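Local coordinates for heme utilization carrier protein (Escherichia coli O157:H7, PDB 6U9J) that probably binds and carries heme, or the anaerobilin made when heme is broken down without oxygen, in the cytosol, at residues D49-C52 with E53-N56; H95-A98 with E99-T102; V17-Q21 with Y22-L26. All coordinates share one frame; numbering follows the deposited sequence. Where two conformers were deposited one is given.

Interaction 1 of 3, residues D49-C52 with E53-N56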
ATOM      1  N   ASP A  49      -5.660  -5.777  17.362  1.00 18.81           N
ATOM      2  CA  ASP A  49      -5.270  -6.991  18.074  1.00 23.25           C
ATOM      3  C   ASP A  49      -6.309  -8.103  17.926  1.00 20.16           C
ATOM      4  O   ASP A  49      -5.956  -9.291  17.950  1.00 21.13           O
ATOM      5  CB  ASP A  49      -5.037  -6.670  19.548  1.00 18.77           C
ATOM      6  CG  ASP A  49      -3.780  -5.829  19.781  1.00 27.49           C
ATOM      7  OD1 ASP A  49      -2.998  -5.621  18.827  1.00 31.79           O
ATOM      8  OD2 ASP A  49      -3.606  -5.352  20.914  1.00 35.54           O
ATOM      9  N   THR A  50      -7.587  -7.743  17.766  1.00 17.83           N
ATOM     10  CA  THR A  50      -8.630  -8.746  17.569  1.00 19.32           C
ATOM     11  C   THR A  50      -8.510  -9.408  16.201  1.00 18.18           C
ATOM     12  O   THR A  50      -8.543 -10.637  16.097  1.00 19.91           O
ATOM     13  CB  THR A  50     -10.006  -8.104  17.754  1.00 18.88           C
ATOM     14  OG1 THR A  50     -10.144  -7.673  19.109  1.00 20.67           O
ATOM     15  CG2 THR A  50     -11.128  -9.102  17.453  1.00 21.47           C
ATOM     16  N   VAL A  51      -8.310  -8.610  15.147  1.00 17.31           N
ATOM     17  CA  VAL A  51      -8.220  -9.155  13.788  1.00 17.40           C
ATOM     18  C   VAL A  51      -6.996 -10.046  13.641  1.00 17.21           C
ATOM     19  O   VAL A  51      -6.989 -10.994  12.843  1.00 18.41           O
ATOM     20  CB  VAL A  51      -8.221  -8.000  12.763  1.00 18.49           C
ATOM     21  CG1 VAL A  51      -8.061  -8.508  11.313  1.00 17.38           C
ATOM     22  CG2 VAL A  51      -9.495  -7.188  12.898  1.00 21.16           C
ATOM     23  N   CYS A  52      -5.938  -9.763  14.410  1.00 18.45           N
ATOM     24  CA  CYS A  52      -4.732 -10.583  14.377  1.00 19.84           C
ATOM     25  C   CYS A  52      -4.998 -12.038  14.738  1.00 19.64           C
ATOM     26  O   CYS A  52      -4.147 -12.897  14.483  1.00 22.62           O
ATOM     27  CB  CYS A  52      -3.686 -10.020  15.345  1.00 20.57           C
ATOM     28  SG  CYS A  52      -2.848  -8.526  14.748  1.00 21.29           S
ATOM     29  N   GLU A  53      -6.157 -12.343  15.325  1.00 20.75           N
ATOM     30  CA  GLU A  53      -6.470 -13.704  15.722  1.00 21.05           C
ATOM     31  C   GLU A  53      -7.360 -14.438  14.728  1.00 20.76           C
ATOM     32  O   GLU A  53      -7.635 -15.624  14.930  1.00 27.16           O
ATOM     33  CB  GLU A  53      -7.145 -13.697  17.093  1.00 24.01           C
ATOM     34  CG  GLU A  53      -6.293 -13.020  18.143  1.00 27.16           C
ATOM     35  CD  GLU A  53      -6.897 -13.100  19.523  1.00 38.28           C
ATOM     36  OE1 GLU A  53      -6.205 -13.589  20.449  1.00 35.19           O
ATOM     37  OE2 GLU A  53      -8.058 -12.673  19.680  1.00 40.06           O
ATOM     38  N   TRP A  54      -7.792 -13.775  13.654  1.00 17.56           N
ATOM     39  CA  TRP A  54      -8.868 -14.289  12.810  1.00 18.01           C
ATOM     40  C   TRP A  54      -8.403 -15.211  11.693  1.00 20.54           C
ATOM     41  O   TRP A  54      -9.258 -15.780  10.996  1.00 23.12           O
ATOM     42  CB  TRP A  54      -9.632 -13.124  12.187  1.00 20.58           C
ATOM     43  CG  TRP A  54     -10.493 -12.357  13.128  1.00 18.10           C
ATOM     44  CD1 TRP A  54     -10.699 -12.606  14.458  1.00 19.53           C
ATOM     45  CD2 TRP A  54     -11.290 -11.212  12.802  1.00 20.26           C
ATOM     46  NE1 TRP A  54     -11.568 -11.676  14.979  1.00 17.94           N
ATOM     47  CE2 TRP A  54     -11.946 -10.809  13.983  1.00 19.68           C
ATOM     48  CE3 TRP A  54     -11.512 -10.487  11.620  1.00 19.18           C
ATOM     49  CZ2 TRP A  54     -12.815  -9.714  14.019  1.00 19.32           C
ATOM     50  CZ3 TRP A  54     -12.366  -9.392  11.658  1.00 20.00           C
ATOM     51  CH2 TRP A  54     -13.007  -9.015  12.855  1.00 19.03           C
ATOM     52  N   GLY A  55      -7.099 -15.368  11.482  1.00 22.39           N
ATOM     53  CA  GLY A  55      -6.634 -16.126  10.330  1.00 25.97           C
ATOM     54  C   GLY A  55      -6.381 -15.270   9.102  1.00 23.08           C
ATOM     55  O   GLY A  55      -6.046 -14.089   9.223  1.00 22.03           O
ATOM     56  N   ASN A  56      -6.534 -15.839   7.909  1.00 21.43           N
ATOM     57  CA  ASN A  56      -6.175 -15.103   6.704  1.00 23.20           C
ATOM     58  C   ASN A  56      -7.219 -14.039   6.384  1.00 22.69           C
ATOM     59  O   ASN A  56      -8.397 -14.349   6.155  1.00 26.21           O
ATOM     60  CB  ASN A  56      -6.001 -16.056   5.527  1.00 24.72           C
ATOM     61  CG  ASN A  56      -4.842 -17.022   5.734  1.00 29.38           C
ATOM     62  OD1 ASN A  56      -3.736 -16.616   6.095  1.00 31.63           O
ATOM     63  ND2 ASN A  56      -5.091 -18.306   5.494  1.00 43.82           N
TER
HETATM   64  O   HOH W   1      -5.274 -12.180  11.044  1.00 22.23           O
HETATM   65  O   HOH W   2      -4.652 -15.194  12.925  1.00 27.02           O
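Glu53 N donates to Thr50 O across 3.0 Å, the first of two i to i+3 bonds that wind the end of helix 44-51 into a tighter turn. The donor stands above the plane of the Thr50 carbonyl, off its lone pairs. The Glu53 side chain runs back along the outside of the helix, its CG 3.7 Å from Asp49 O, and a charged residue suits this exposed place.

Trp54 makes the larger contact. Its N meets Val51 O at 3.0 Å with a nearly straight N-H (165°), closing a type I beta turn from Val51 to Trp54. With CG beside the backbone N (chi1 -72°), the indole folds back over the helix, and Val51 CA lies 3.9 Å from the centroid of the five-membered ring, over its face, in a CH-pi contact. Farther out, Val51 CG2 touches Trp54 CZ3 at 3.8 Å, while at the pyrrole side Thr50 CG2 reaches Trp54 NE1 at 3.6 Å. Thr50 suits both demands: its methyl packs on the indole and its OG1 is bonded to Thr46 O within the helix.

Gly55 follows with a positive phi of 92°, where a CB would jam against the preceding carbonyl O. Two waters tie it to the turn. One donates to both Val51 O and Gly55 O; the other accepts from Gly55 N and donates to Cys52 O.

Asn56 leads toward strand 56-62, its backbone O accepting from Gln146 of helix 144-157. That helix packs on the indole through Ala149, Phe150 and Leu153, while Ile119 of strand 114-122 touches both Val51 and Trp54, so that the turn joins helix 44-51 to the C-terminal helix and the large antiparallel sheet.

Interaction 2 of 3, residues H95-A98 with E99-T102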
ATOM      1  N   HIS A  95       4.369   0.454   8.603  1.00 23.42           N
ATOM      2  CA  HIS A  95       3.991   1.298   9.727  1.00 23.10           C
ATOM      3  C   HIS A  95       2.748   2.102   9.388  1.00 25.03           C
ATOM      4  O   HIS A  95       2.513   2.457   8.230  1.00 28.45           O
ATOM      5  CB  HIS A  95       5.124   2.253  10.122  1.00 27.10           C
ATOM      6  CG  HIS A  95       6.486   1.730   9.803  1.00 41.24           C
ATOM      7  ND1 HIS A  95       7.177   0.875  10.635  1.00 42.63           N
ATOM      8  CD2 HIS A  95       7.264   1.907   8.712  1.00 41.79           C
ATOM      9  CE1 HIS A  95       8.335   0.569  10.078  1.00 40.29           C
ATOM     10  NE2 HIS A  95       8.410   1.178   8.910  1.00 43.56           N
ATOM     11  N   ILE A  96       1.969   2.398  10.425  1.00 19.21           N
ATOM     12  CA  ILE A  96       0.719   3.140  10.301  0.88 21.50           C
ATOM     13  C   ILE A  96       0.778   4.324  11.259  1.00 21.29           C
ATOM     14  O   ILE A  96       1.142   4.162  12.424  1.00 21.23           O
ATOM     15  CB  ILE A  96      -0.513   2.272  10.621  0.88 21.25           C
ATOM     16  CG1 ILE A  96      -0.622   1.110   9.630  0.88 24.64           C
ATOM     17  CG2 ILE A  96      -1.789   3.117  10.569  0.88 20.57           C
ATOM     18  CD1 ILE A  96      -1.535   0.005  10.117  0.88 25.33           C
ATOM     19  N   LYS A  97       0.410   5.501  10.761  1.00 21.29           N
ATOM     20  CA  LYS A  97       0.277   6.660  11.653  1.00 21.31           C
ATOM     21  C   LYS A  97      -1.076   6.525  12.350  1.00 19.69           C
ATOM     22  O   LYS A  97      -2.064   7.186  12.019  1.00 22.82           O
ATOM     23  CB  LYS A  97       0.401   7.966  10.879  1.00 22.33           C
ATOM     24  CG  LYS A  97       1.782   8.198  10.297  1.00 25.82           C
ATOM     25  CD  LYS A  97       1.846   9.482   9.488  1.00 25.21           C
ATOM     26  CE  LYS A  97       3.191   9.588   8.783  1.00 29.99           C
ATOM     27  NZ  LYS A  97       3.208  10.694   7.781  1.00 38.15           N
ATOM     28  N   ALA A  98      -1.117   5.633  13.341  1.00 21.52           N
ATOM     29  CA  ALA A  98      -2.388   5.256  13.956  1.00 20.87           C
ATOM     30  C   ALA A  98      -3.031   6.389  14.742  1.00 21.74           C
ATOM     31  O   ALA A  98      -4.249   6.381  14.926  1.00 21.02           O
ATOM     32  CB  ALA A  98      -2.198   4.046  14.867  1.00 19.11           C
ATOM     33  N   GLU A  99      -2.255   7.360  15.232  1.00 19.54           N
ATOM     34  CA  GLU A  99      -2.910   8.490  15.874  1.00 18.02           C
ATOM     35  C   GLU A  99      -3.576   9.426  14.888  1.00 21.45           C
ATOM     36  O   GLU A  99      -4.329  10.317  15.309  1.00 24.31           O
ATOM     37  CB  GLU A  99      -1.899   9.281  16.708  1.00 20.41           C
ATOM     38  CG  GLU A  99      -1.026   8.398  17.558  1.00 27.78           C
ATOM     39  CD  GLU A  99      -1.820   7.519  18.495  1.00 30.68           C
ATOM     40  OE1 GLU A  99      -1.407   6.359  18.706  1.00 37.15           O
ATOM     41  OE2 GLU A  99      -2.845   7.991  19.036  1.00 33.82           O
ATOM     42  N   ASN A 100      -3.326   9.255  13.591  1.00 22.17           N
ATOM     43  CA  ASN A 100      -4.083   9.962  12.578  1.00 21.33           C
ATOM     44  C   ASN A 100      -5.367   9.223  12.213  1.00 20.98           C
ATOM     45  O   ASN A 100      -6.154   9.742  11.420  1.00 22.64           O
ATOM     46  CB  ASN A 100      -3.226  10.171  11.328  1.00 23.25           C
ATOM     47  CG  ASN A 100      -2.421  11.460  11.378  1.00 29.66           C
ATOM     48  OD1 ASN A 100      -2.742  12.369  12.134  1.00 28.85           O
ATOM     49  ND2 ASN A 100      -1.400  11.551  10.539  1.00 31.51           N
ATOM     50  N   CYS A 101      -5.598   8.049  12.803  1.00 18.87           N
ATOM     51  CA  CYS A 101      -6.855   7.331  12.616  1.00 19.62           C
ATOM     52  C   CYS A 101      -7.869   7.896  13.601  1.00 21.14           C
ATOM     53  O   CYS A 101      -7.751   7.678  14.813  1.00 23.93           O
ATOM     54  CB  CYS A 101      -6.656   5.840  12.844  1.00 17.46           C
ATOM     55  SG  CYS A 101      -8.222   4.933  12.662  1.00 21.01           S
ATOM     56  N   THR A 102      -8.864   8.621  13.093  1.00 21.68           N
ATOM     57  CA  THR A 102      -9.855   9.220  13.979  1.00 21.39           C
ATOM     58  C   THR A 102     -11.149   8.424  14.086  1.00 20.74           C
ATOM     59  O   THR A 102     -11.904   8.640  15.044  1.00 22.33           O
ATOM     60  CB  THR A 102     -10.181  10.649  13.530  1.00 25.40           C
ATOM     61  OG1 THR A 102     -10.725  10.622  12.209  1.00 28.57           O
ATOM     62  CG2 THR A 102      -8.925  11.526  13.537  1.00 26.78           C
TER
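Lys97 O accepts from Asn100 N at 2.9 Å, the shorter of two bonds that coil this link into a 3-10 turn. The donor stands above the carbonyl plane. One residue on, Cys101 N repeats the pattern to Ala98 O at 3.0 Å, approaching from still farther above the plane, 70° out of it. Ahead of both, Ala98 N makes a weak bond to Ile96 O, an inverse gamma turn centred on Lys97 that bends the chain out of its strand.

The side chains of Lys97 and Asn100 lie side by side and point the same way. Lys97 CB and CD are each 4.0 Å from Asn100 ND2, so the amide sits along the aliphatic stem. Because the lysine is extended from CG to its end (chi2 178°), NZ is carried well past the amide, and each group finds its own acceptor on the second subunit: Lys97 NZ on Ala64 O, Asn100 ND2 on Asp65 OD1 of that chain. The long lysine and the shorter asparagine thus reach neighbouring residues of the partner.

Ala98 is buried, and its methyl touches His79, Phe84 and Phe44, a place that suits a small side chain. Cys101 CB comes within 3.2 Å of Ala98 O. With SG anti to the backbone N (chi1 178°), the side chain of this compact, apolar residue packs on Met129 of strand 128-133.

Strand 92-96, an outer strand of the three-stranded sheet within its own chain, pairs through His95 and Ile96 with an antiparallel strand of the second subunit, continuing the sheet across the dimer. From the interface the turn passes helix 44-51, through Ala98 on Phe44, and leads to strand 103-111.

Interaction 3 of 3, residues V17-Q21 with Y22-L26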
ATOM      1  N   VAL A  17     -17.672   5.968  -4.814  1.00 49.04           N
ATOM      2  CA  VAL A  17     -18.474   6.540  -5.890  1.00 41.18           C
ATOM      3  C   VAL A  17     -19.712   7.222  -5.320  1.00 45.27           C
ATOM      4  O   VAL A  17     -20.122   8.291  -5.790  1.00 52.46           O
ATOM      5  CB  VAL A  17     -18.831   5.450  -6.919  1.00 54.54           C
ATOM      6  CG1 VAL A  17     -19.975   5.898  -7.814  1.00 46.26           C
ATOM      7  CG2 VAL A  17     -17.606   5.086  -7.757  1.00 52.51           C
ATOM      8  N   VAL A  18     -20.307   6.641  -4.274  1.00 35.19           N
ATOM      9  CA  VAL A  18     -21.445   7.282  -3.615  1.00 37.51           C
ATOM     10  C   VAL A  18     -21.025   8.607  -2.996  1.00 40.23           C
ATOM     11  O   VAL A  18     -21.730   9.616  -3.106  1.00 42.24           O
ATOM     12  CB  VAL A  18     -22.061   6.349  -2.559  1.00 37.66           C
ATOM     13  CG1 VAL A  18     -23.138   7.089  -1.782  1.00 34.97           C
ATOM     14  CG2 VAL A  18     -22.623   5.099  -3.208  1.00 37.47           C
ATOM     15  N   ALA A  19     -19.886   8.618  -2.298  1.00 41.76           N
ATOM     16  CA  ALA A  19     -19.390   9.876  -1.751  1.00 38.18           C
ATOM     17  C   ALA A  19     -19.029  10.847  -2.868  1.00 41.29           C
ATOM     18  O   ALA A  19     -19.330  12.042  -2.776  1.00 39.23           O
ATOM     19  CB  ALA A  19     -18.186   9.627  -0.839  1.00 39.55           C
ATOM     20  N   GLU A  20     -18.389  10.349  -3.930  1.00 49.54           N
ATOM     21  CA  GLU A  20     -18.161  11.165  -5.122  1.00 56.14           C
ATOM     22  C   GLU A  20     -19.476  11.713  -5.658  1.00 55.18           C
ATOM     23  O   GLU A  20     -19.632  12.925  -5.855  1.00 57.77           O
ATOM     24  CB  GLU A  20     -17.454  10.343  -6.200  1.00 53.69           C
ATOM     25  CG  GLU A  20     -15.971  10.133  -5.982  1.00 56.07           C
ATOM     26  CD  GLU A  20     -15.379   9.155  -6.981  1.00 77.00           C
ATOM     27  OE1 GLU A  20     -16.157   8.404  -7.610  1.00 71.62           O
ATOM     28  OE2 GLU A  20     -14.139   9.134  -7.139  1.00 91.40           O
ATOM     29  N   GLN A  21     -20.446  10.826  -5.884  1.00 47.61           N
ATOM     30  CA  GLN A  21     -21.722  11.245  -6.454  1.00 56.47           C
ATOM     31  C   GLN A  21     -22.454  12.225  -5.541  1.00 51.79           C
ATOM     32  O   GLN A  21     -23.221  13.067  -6.022  1.00 49.13           O
ATOM     33  CB  GLN A  21     -22.577  10.009  -6.747  1.00 47.88           C
ATOM     34  CG  GLN A  21     -24.079  10.201  -6.661  1.00 50.57           C
ATOM     35  CD  GLN A  21     -24.827   8.903  -6.861  1.00 61.77           C
ATOM     36  OE1 GLN A  21     -24.310   7.827  -6.549  1.00 64.15           O
ATOM     37  NE2 GLN A  21     -26.050   8.990  -7.380  1.00 61.87           N
ATOM     38  N   TYR A  22     -22.201  12.164  -4.236  1.00 46.44           N
ATOM     39  CA  TYR A  22     -22.881  13.017  -3.271  1.00 40.67           C
ATOM     40  C   TYR A  22     -22.013  14.161  -2.768  1.00 52.01           C
ATOM     41  O   TYR A  22     -22.463  14.929  -1.908  1.00 43.05           O
ATOM     42  CB  TYR A  22     -23.367  12.185  -2.081  1.00 52.29           C
ATOM     43  CG  TYR A  22     -24.828  11.815  -2.151  1.00 46.58           C
ATOM     44  CD1 TYR A  22     -25.247  10.698  -2.861  1.00 43.13           C
ATOM     45  CD2 TYR A  22     -25.790  12.584  -1.512  1.00 43.70           C
ATOM     46  CE1 TYR A  22     -26.587  10.357  -2.932  1.00 48.11           C
ATOM     47  CE2 TYR A  22     -27.131  12.253  -1.575  1.00 51.83           C
ATOM     48  CZ  TYR A  22     -27.524  11.138  -2.286  1.00 44.29           C
ATOM     49  OH  TYR A  22     -28.856  10.804  -2.352  1.00 52.62           O
ATOM     50  N   ASN A  23     -20.786  14.291  -3.275  1.00 48.31           N
ATOM     51  CA  ASN A  23     -19.886  15.379  -2.888  1.00 55.24           C
ATOM     52  C   ASN A  23     -19.757  15.485  -1.366  1.00 59.73           C
ATOM     53  O   ASN A  23     -19.859  16.564  -0.778  1.00 50.65           O
ATOM     54  CB  ASN A  23     -20.349  16.706  -3.500  1.00 60.47           C
ATOM     55  CG  ASN A  23     -20.375  16.673  -5.019  1.00 63.53           C
ATOM     56  OD1 ASN A  23     -19.330  16.738  -5.667  1.00 60.84           O
ATOM     57  ND2 ASN A  23     -21.572  16.586  -5.595  1.00 56.28           N
ATOM     58  N   THR A  24     -19.536  14.339  -0.725  1.00 55.02           N
ATOM     59  CA  THR A  24     -19.331  14.280   0.717  1.00 50.48           C
ATOM     60  C   THR A  24     -18.186  13.301   0.988  1.00 41.62           C
ATOM     61  O   THR A  24     -17.493  12.855   0.066  1.00 47.90           O
ATOM     62  CB  THR A  24     -20.639  13.908   1.433  1.00 48.03           C
ATOM     63  OG1 THR A  24     -20.503  14.136   2.843  1.00 49.57           O
ATOM     64  CG2 THR A  24     -21.014  12.453   1.176  1.00 45.02           C
ATOM     65  N   THR A  25     -17.973  12.970   2.261  1.00 37.05           N
ATOM     66  CA  THR A  25     -16.881  12.093   2.659  1.00 32.94           C
ATOM     67  C   THR A  25     -17.333  10.639   2.726  1.00 28.43           C
ATOM     68  O   THR A  25     -18.507  10.340   2.953  1.00 31.39           O
ATOM     69  CB  THR A  25     -16.311  12.504   4.018  1.00 28.92           C
ATOM     70  OG1 THR A  25     -17.246  12.178   5.058  1.00 26.84           O
ATOM     71  CG2 THR A  25     -16.041  14.004   4.041  1.00 35.80           C
ATOM     72  N   LEU A  26     -16.367   9.734   2.544  1.00 27.17           N
ATOM     73  CA  LEU A  26     -16.654   8.311   2.700  1.00 24.10           C
ATOM     74  C   LEU A  26     -17.184   7.999   4.095  1.00 25.31           C
ATOM     75  O   LEU A  26     -18.064   7.144   4.252  1.00 22.28           O
ATOM     76  CB  LEU A  26     -15.409   7.482   2.401  1.00 21.74           C
ATOM     77  CG  LEU A  26     -15.521   5.968   2.543  1.00 24.10           C
ATOM     78  CD1 LEU A  26     -16.505   5.408   1.513  1.00 27.81           C
ATOM     79  CD2 LEU A  26     -14.148   5.327   2.374  1.00 22.80           C
TER
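Tyr22 stands its ring off the side of the last turn of helix 15-22, its near edge toward Val18: CB is only 3.2 Å from Val18 O, which lies at the ring edge near its plane, and CD1 is 4.3 Å from Val18 CG1. The unusual first torsion (chi1 -99°) sets the ring there, alongside Gln21, whose CG is 4.0 Å from Tyr22 CD1. The phenol OH is bonded to Val1 O at the chain's N terminus, so a polar-ended ring suits the place.

The backbone then ends the helix with a Schellman motif. Tyr22 N still bonds Val18 O at 2.8 Å, but Asn23 takes positive phi (51°), a conformation asparagine tolerates better than most residues other than glycine. Thr24 N can therefore reach back to Ala19 O at 3.1 Å over a nearly straight bond (165°), while Asn23 N bonds Glu20 O from above the carbonyl plane. Ala19 O also takes a weak bond from Tyr22 N.

Reversal brings the chain across Ala19, whose CB is 3.4 Å from Thr24 O and 3.8 Å from the carbonyl carbon of Thr25; this buried place suits a small methyl. Thr25 then acts as N-cap of the next helix, its OG1 accepting from Glu28 N.

Helix 3-7 lies against Val18, Gln21 and Tyr22, and Val29 of helix 26-31 touches Val18, Ala19 and Thr24. Leu26, the first residue of helix 26-31, packs on Leu120 and Phe122 and so joins this small helical group to strand 114-122.

Overall arrangement
The chain meets the contacts in the order 3, 1, 2. Each is a short turn rather than a long closure; they follow in series, neither nesting nor crossing. Interaction 3 joins helix 15-22 to helix 26-31 in the N-terminal helical part, interaction 1 takes helix 44-51 into strand 56-62, and interaction 2 leads from the three-stranded sheet to strand 103-111. Interactions 1 and 3 lie on opposite sides of the chain's centre, with centres 31 Å apart, yet both pack on strand 114-122. Helix 44-51 links the other two: interaction 1 ends it, and Trp48 and Phe44 on it touch interaction 2, the one that reaches the second subunit.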